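Local coordinates for fructokinase (PDB 3LJS), which probably phosphorylates fructose at the expense of ATP, as a carbohydrate kinase of the PfkB (ribokinase-like) family, at residues Phe127-Phe133 and Arg155-Ala161; Asp62-Leu68 and Arg84-Thr90. All coordinates share one frame; numbering follows the deposited sequence.

Interaction 1: residues Phe127-Phe133 and Arg155-Ala161; sequences FSDALIF and RAQAAGA
F127, from helix 124-129 just ahead of strand 130-136, lays one face of its ring against R155 at the C-terminal end of helix 143-158. That helix belongs to the beta-alpha-beta unit of strands 130-136 and 162-166 in the ribokinase-like fold, and within the unit A161 sets its methyl against the carbonyl oxygens of A130 and L131. R155 CG stands 4.0 Å from the centroid of the F127 ring, almost on its normal (3° off), a CH-pi contact, and CD continues across the same face to 3.8 Å from CE2. With R155 CG opposite its own backbone N (chi1 -165°), the aliphatic chain crosses the ring at about a right angle; its guanidinium goes on to a salt bridge with E151, and F122 packs edge-to-face with F127. A156, next on the helix, sits beside F127 and presses its CB to 3.4 Å from F133 CB, a tight apolar fit, and A159, just beyond the helix end, brings CB to 4.0 Å from F127 CB. A Schellman motif follows: G160 takes positive phi, and A161 N bonds back to A156 O. This reversal leads to I162, which pairs with L131 and F133 through backbone hydrogen bonds. K4 NZ binds the carbonyls of S128, A130 and A159. At A161, CA approaches L131 O at 3.3 Å in a CA-H...O contact, and CB lies 3.5 Å from A130 O.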
loop_
_atom_site.group_PDB
_atom_site.type_symbol
_atom_site.label_atom_id
_atom_site.label_comp_id
_atom_site.label_asym_id
_atom_site.label_seq_id
_atom_site.Cartn_x
_atom_site.Cartn_y
_atom_site.Cartn_z
ATOM N N PHE B 127 -10.705 -30.256 -1.924
ATOM C CA PHE B 127 -11.559 -30.691 -3.023
ATOM C C PHE B 127 -12.377 -31.937 -2.683
ATOM O O PHE B 127 -13.492 -32.101 -3.173
ATOM C CB PHE B 127 -10.707 -30.928 -4.274
ATOM C CG PHE B 127 -10.123 -29.666 -4.850
ATOM C CD1 PHE B 127 -10.889 -28.842 -5.672
ATOM C CD2 PHE B 127 -8.824 -29.273 -4.531
ATOM C CE1 PHE B 127 -10.375 -27.640 -6.171
ATOM C CE2 PHE B 127 -8.299 -28.068 -5.023
ATOM C CZ PHE B 127 -9.079 -27.251 -5.846
ATOM N N SER B 128 -11.835 -32.811 -1.841
ATOM C CA SER B 128 -12.567 -34.016 -1.457
ATOM C C SER B 128 -13.865 -33.655 -0.746
ATOM O O SER B 128 -14.922 -34.198 -1.061
ATOM C CB SER B 128 -11.722 -34.897 -0.531
ATOM O OG SER B 128 -10.616 -35.441 -1.224
ATOM N N ASP B 129 -13.779 -32.727 0.203
ATOM C CA ASP B 129 -14.944 -32.303 0.977
ATOM C C ASP B 129 -15.766 -31.186 0.337
ATOM O O ASP B 129 -16.824 -30.830 0.851
ATOM C CB ASP B 129 -14.514 -31.839 2.376
ATOM C CG ASP B 129 -13.648 -32.861 3.096
ATOM O OD1 ASP B 129 -13.999 -34.063 3.086
ATOM O OD2 ASP B 129 -12.619 -32.457 3.682
ATOM N N ALA B 130 -15.296 -30.636 -0.778
ATOM C CA ALA B 130 -16.015 -29.541 -1.422
ATOM C C ALA B 130 -17.204 -29.933 -2.291
ATOM O O ALA B 130 -17.138 -30.861 -3.096
ATOM C CB ALA B 130 -15.047 -28.700 -2.244
ATOM N N LEU B 131 -18.297 -29.203 -2.119
ATOM C CA LEU B 131 -19.493 -29.416 -2.916
ATOM C C LEU B 131 -19.573 -28.258 -3.913
ATOM O O LEU B 131 -20.193 -28.376 -4.972
ATOM C CB LEU B 131 -20.741 -29.429 -2.028
ATOM C CG LEU B 131 -22.095 -29.487 -2.752
ATOM C CD1 LEU B 131 -22.133 -30.673 -3.706
ATOM C CD2 LEU B 131 -23.214 -29.587 -1.723
ATOM N N ILE B 132 -18.929 -27.146 -3.563
ATOM C CA ILE B 132 -18.909 -25.944 -4.406
ATOM C C ILE B 132 -17.525 -25.288 -4.396
ATOM O O ILE B 132 -16.852 -25.264 -3.365
ATOM C CB ILE B 132 -19.938 -24.897 -3.904
ATOM C CG1 ILE B 132 -21.338 -25.518 -3.881
ATOM C CG2 ILE B 132 -19.931 -23.658 -4.814
ATOM C CD1 ILE B 132 -22.413 -24.590 -3.344
ATOM N N PHE B 133 -17.102 -24.781 -5.554
ATOM C CA PHE B 133 -15.824 -24.076 -5.695
ATOM C C PHE B 133 -16.210 -22.728 -6.303
ATOM O O PHE B 133 -16.732 -22.671 -7.419
ATOM C CB PHE B 133 -14.890 -24.825 -6.656
ATOM C CG PHE B 133 -13.556 -24.140 -6.888
ATOM C CD1 PHE B 133 -12.457 -24.435 -6.087
ATOM C CD2 PHE B 133 -13.398 -23.220 -7.926
ATOM C CE1 PHE B 133 -11.216 -23.830 -6.314
ATOM C CE2 PHE B 133 -12.158 -22.604 -8.166
ATOM C CZ PHE B 133 -11.067 -22.912 -7.358
ATOM N N ARG B 155 -10.245 -28.970 -11.398
ATOM C CA ARG B 155 -10.061 -29.948 -10.335
ATOM C C ARG B 155 -11.375 -30.088 -9.550
ATOM O O ARG B 155 -11.798 -31.190 -9.203
ATOM C CB ARG B 155 -8.918 -29.487 -9.417
ATOM C CG ARG B 155 -8.366 -30.555 -8.496
ATOM C CD ARG B 155 -7.005 -30.143 -7.929
ATOM N NE ARG B 155 -5.986 -30.013 -8.973
ATOM C CZ ARG B 155 -4.692 -29.790 -8.740
ATOM N NH1 ARG B 155 -4.247 -29.667 -7.494
ATOM N NH2 ARG B 155 -3.840 -29.699 -9.755
ATOM N N ALA B 156 -12.023 -28.960 -9.287
ATOM C CA ALA B 156 -13.283 -28.963 -8.556
ATOM C C ALA B 156 -14.324 -29.801 -9.295
ATOM O O ALA B 156 -14.978 -30.656 -8.704
ATOM C CB ALA B 156 -13.789 -27.528 -8.384
ATOM N N GLN B 157 -14.471 -29.553 -10.590
ATOM C CA GLN B 157 -15.442 -30.274 -11.402
ATOM C C GLN B 157 -15.181 -31.776 -11.350
ATOM O O GLN B 157 -16.096 -32.567 -11.113
ATOM C CB GLN B 157 -15.384 -29.772 -12.851
ATOM C CG GLN B 157 -16.423 -30.380 -13.794
ATOM C CD GLN B 157 -16.068 -31.790 -14.232
ATOM O OE1 GLN B 157 -14.916 -32.077 -14.556
ATOM N NE2 GLN B 157 -17.063 -32.674 -14.260
ATOM N N ALA B 158 -13.926 -32.162 -11.550
ATOM C CA ALA B 158 -13.559 -33.571 -11.531
ATOM C C ALA B 158 -13.765 -34.214 -10.159
ATOM O O ALA B 158 -13.986 -35.418 -10.070
ATOM C CB ALA B 158 -12.111 -33.737 -11.973
ATOM N N ALA B 159 -13.697 -33.410 -9.099
ATOM C CA ALA B 159 -13.869 -33.910 -7.735
ATOM C C ALA B 159 -15.324 -33.915 -7.265
ATOM O O ALA B 159 -15.604 -34.199 -6.101
ATOM C CB ALA B 159 -13.017 -33.091 -6.764
ATOM N N GLY B 160 -16.244 -33.583 -8.164
ATOM C CA GLY B 160 -17.654 -33.594 -7.814
ATOM C C GLY B 160 -18.194 -32.332 -7.176
ATOM O O GLY B 160 -19.181 -32.370 -6.442
ATOM N N ALA B 161 -17.552 -31.204 -7.446
ATOM C CA ALA B 161 -18.022 -29.951 -6.884
ATOM C C ALA B 161 -18.570 -29.060 -7.986
ATOM O O ALA B 161 -18.087 -29.084 -9.124
ATOM C CB ALA B 161 -16.895 -29.237 -6.146
#

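Interaction 2: residues Asp62-Leu68 and Arg84-Thr90; sequences DMFGDFL and RTSTAKT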
loop_
_atom_site.group_PDB
_atom_site.type_symbol
_atom_site.label_atom_id
_atom_site.label_comp_id
_atom_site.label_asym_id
_atom_site.label_seq_id
_atom_site.Cartn_x
_atom_site.Cartn_y
_atom_site.Cartn_z
ATOM N N ASP B 62 2.382 -10.434 6.901
ATOM C CA ASP B 62 2.472 -9.083 7.426
ATOM C C ASP B 62 1.280 -8.838 8.336
ATOM O O ASP B 62 0.427 -9.715 8.500
ATOM C CB ASP B 62 2.491 -8.061 6.281
ATOM C CG ASP B 62 1.405 -8.316 5.242
ATOM O OD1 ASP B 62 0.222 -8.423 5.616
ATOM O OD2 ASP B 62 1.738 -8.402 4.041
HETATM N N MSE B 63 1.227 -7.648 8.924
HETATM C CA MSE B 63 0.153 -7.278 9.840
HETATM C C MSE B 63 -1.234 -7.420 9.224
HETATM O O MSE B 63 -2.174 -7.851 9.891
HETATM C CB MSE B 63 0.352 -5.835 10.329
HETATM C CG MSE B 63 0.386 -4.788 9.214
HETATM SE SE MSE B 63 0.610 -2.953 9.852
HETATM C CE MSE B 63 2.540 -2.948 10.058
ATOM N N PHE B 64 -1.363 -7.057 7.956
ATOM C CA PHE B 64 -2.652 -7.146 7.287
ATOM C C PHE B 64 -3.045 -8.588 7.015
ATOM O O PHE B 64 -4.221 -8.946 7.101
ATOM C CB PHE B 64 -2.623 -6.333 5.997
ATOM C CG PHE B 64 -2.447 -4.862 6.231
ATOM C CD1 PHE B 64 -3.328 -4.173 7.057
ATOM C CD2 PHE B 64 -1.399 -4.168 5.638
ATOM C CE1 PHE B 64 -3.171 -2.809 7.294
ATOM C CE2 PHE B 64 -1.231 -2.804 5.865
ATOM C CZ PHE B 64 -2.120 -2.121 6.695
ATOM N N GLY B 65 -2.056 -9.414 6.697
ATOM C CA GLY B 65 -2.327 -10.816 6.444
ATOM C C GLY B 65 -2.816 -11.458 7.729
ATOM O O GLY B 65 -3.748 -12.263 7.715
ATOM N N ASP B 66 -2.185 -11.103 8.848
ATOM C CA ASP B 66 -2.582 -11.646 10.142
ATOM C C ASP B 66 -4.010 -11.214 10.452
ATOM O O ASP B 66 -4.794 -11.984 11.010
ATOM C CB ASP B 66 -1.656 -11.151 11.261
ATOM C CG ASP B 66 -0.226 -11.633 11.098
ATOM O OD1 ASP B 66 -0.017 -12.692 10.467
ATOM O OD2 ASP B 66 0.690 -10.956 11.621
ATOM N N PHE B 67 -4.340 -9.977 10.089
ATOM C CA PHE B 67 -5.676 -9.439 10.322
ATOM C C PHE B 67 -6.723 -10.232 9.554
ATOM O O PHE B 67 -7.793 -10.550 10.080
ATOM C CB PHE B 67 -5.748 -7.978 9.884
ATOM C CG PHE B 67 -7.135 -7.401 9.933
ATOM C CD1 PHE B 67 -7.780 -7.203 11.150
ATOM C CD2 PHE B 67 -7.788 -7.037 8.760
ATOM C CE1 PHE B 67 -9.058 -6.647 11.197
ATOM C CE2 PHE B 67 -9.063 -6.480 8.796
ATOM C CZ PHE B 67 -9.699 -6.283 10.016
ATOM N N LEU B 68 -6.418 -10.533 8.299
ATOM C CA LEU B 68 -7.336 -11.295 7.461
ATOM C C LEU B 68 -7.475 -12.725 7.982
ATOM O O LEU B 68 -8.578 -13.263 8.048
ATOM C CB LEU B 68 -6.836 -11.296 6.016
ATOM C CG LEU B 68 -6.904 -9.923 5.335
ATOM C CD1 LEU B 68 -6.226 -9.975 3.978
ATOM C CD2 LEU B 68 -8.361 -9.502 5.187
ATOM N N ARG B 84 0.791 -18.837 3.302
ATOM C CA ARG B 84 1.375 -17.519 3.533
ATOM C C ARG B 84 2.649 -17.263 2.736
ATOM O O ARG B 84 3.318 -18.196 2.296
ATOM C CB ARG B 84 1.691 -17.351 5.027
ATOM C CG ARG B 84 0.554 -17.733 5.975
ATOM C CD ARG B 84 -0.654 -16.817 5.813
ATOM N NE ARG B 84 -0.441 -15.491 6.386
ATOM C CZ ARG B 84 -0.639 -15.181 7.663
ATOM N NH1 ARG B 84 -1.059 -16.103 8.519
ATOM N NH2 ARG B 84 -0.422 -13.944 8.088
ATOM N N THR B 85 2.978 -15.988 2.557
ATOM C CA THR B 85 4.189 -15.610 1.846
ATOM C C THR B 85 4.743 -14.273 2.332
ATOM O O THR B 85 3.990 -13.380 2.722
ATOM C CB THR B 85 3.958 -15.511 0.334
ATOM O OG1 THR B 85 5.194 -15.165 -0.304
ATOM C CG2 THR B 85 2.913 -14.455 0.016
ATOM N N SER B 86 6.067 -14.151 2.305
ATOM C CA SER B 86 6.752 -12.930 2.717
ATOM C C SER B 86 7.327 -12.264 1.478
ATOM O O SER B 86 7.970 -11.220 1.568
ATOM C CB SER B 86 7.892 -13.259 3.687
ATOM O OG SER B 86 7.400 -13.862 4.872
ATOM N N THR B 87 7.090 -12.876 0.323
ATOM C CA THR B 87 7.596 -12.371 -0.950
ATOM C C THR B 87 6.896 -11.094 -1.399
ATOM O O THR B 87 7.484 -10.262 -2.089
ATOM C CB THR B 87 7.450 -13.441 -2.053
ATOM O OG1 THR B 87 8.244 -14.583 -1.709
ATOM C CG2 THR B 87 7.912 -12.903 -3.401
ATOM N N ALA B 88 5.635 -10.946 -1.012
ATOM C CA ALA B 88 4.868 -9.766 -1.372
ATOM C C ALA B 88 3.914 -9.412 -0.242
ATOM O O ALA B 88 3.600 -10.245 0.616
ATOM C CB ALA B 88 4.095 -10.008 -2.668
ATOM N N LYS B 89 3.460 -8.167 -0.248
ATOM C CA LYS B 89 2.552 -7.677 0.776
ATOM C C LYS B 89 1.100 -7.987 0.445
ATOM O O LYS B 89 0.750 -8.276 -0.704
ATOM C CB LYS B 89 2.702 -6.161 0.920
ATOM C CG LYS B 89 4.109 -5.683 1.256
ATOM C CD LYS B 89 4.491 -6.069 2.668
ATOM C CE LYS B 89 5.838 -5.487 3.061
ATOM N NZ LYS B 89 6.214 -5.920 4.435
ATOM N N THR B 90 0.261 -7.921 1.470
ATOM C CA THR B 90 -1.166 -8.133 1.308
ATOM C C THR B 90 -1.650 -6.951 0.473
ATOM O O THR B 90 -1.287 -5.804 0.739
ATOM C CB THR B 90 -1.880 -8.102 2.670
ATOM O OG1 THR B 90 -1.363 -9.151 3.498
ATOM C CG2 THR B 90 -3.378 -8.273 2.493
HETATM O O HOH W 1 3.813 -10.169 3.345
HETATM O O HOH W 2 -1.555 -15.129 11.202
#
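The R84 guanidinium has G65 O over one face, and at its edge, near its plane, lie D66 OD1 and a water molecule. The F64 ring carries CG of selenomethionine M63 over one face and packs edge-to-face with F94 of the second subunit, whose Y108 hydroxyl bonds T90 O. This contact belongs to the beta-alpha-beta unit of strand 53-60, helix 63-75 and strand 82-85, where the N-terminal end of the helix meets the end of the edge strand and the loop after it. R84 NH2 forms a salt bridge with D66 OD1 at 2.7 Å; the carboxylate is met on its anti side and stands 77° from the guanidinium plane. Bends at chi2 and chi3 fold the arginine back to this position, where NH2 also bonds G60 O, and the water links R84 NH1 to D66 OD1. As N-cap of the helix, D62 accepts from G65 N on OD1 at 2.7 Å, nearly along the C-O axis, and OD1 also takes the T90 hydroxyl on its syn lone pair. OD2 receives T90 N at 3.0 Å, 18° out of the carboxylate plane, and a second water lies within bonding distance of both OD2 and A88 O. A chi1 of 48° turns the acid toward both the helix N-terminus and T90. On the apolar side of T90, CG2 meets L68 CD1 tip to tip at 3.6 Å.

Interactions 1 and 2 lie in series along the chain, and each joins elements of a different beta-alpha-beta unit of the same mixed sheet. Strand 82-85 is the outermost strand at one end of that sheet, with strands 53-60 and 6-10 between it and strand 130-136. The contact centres are 27 Å apart and their nearest atoms about 15 Å, so they do not touch. Interaction 1 is buried and largely apolar; interaction 2 is mainly polar, only partly buried, and reaches the second subunit. The I132 side chain in interaction 1 is about 12 Å from that of K195, an ATP-binding residue, although no ATP is bound to this chain, whereas interaction 2 lies away from the known ATP-binding residues.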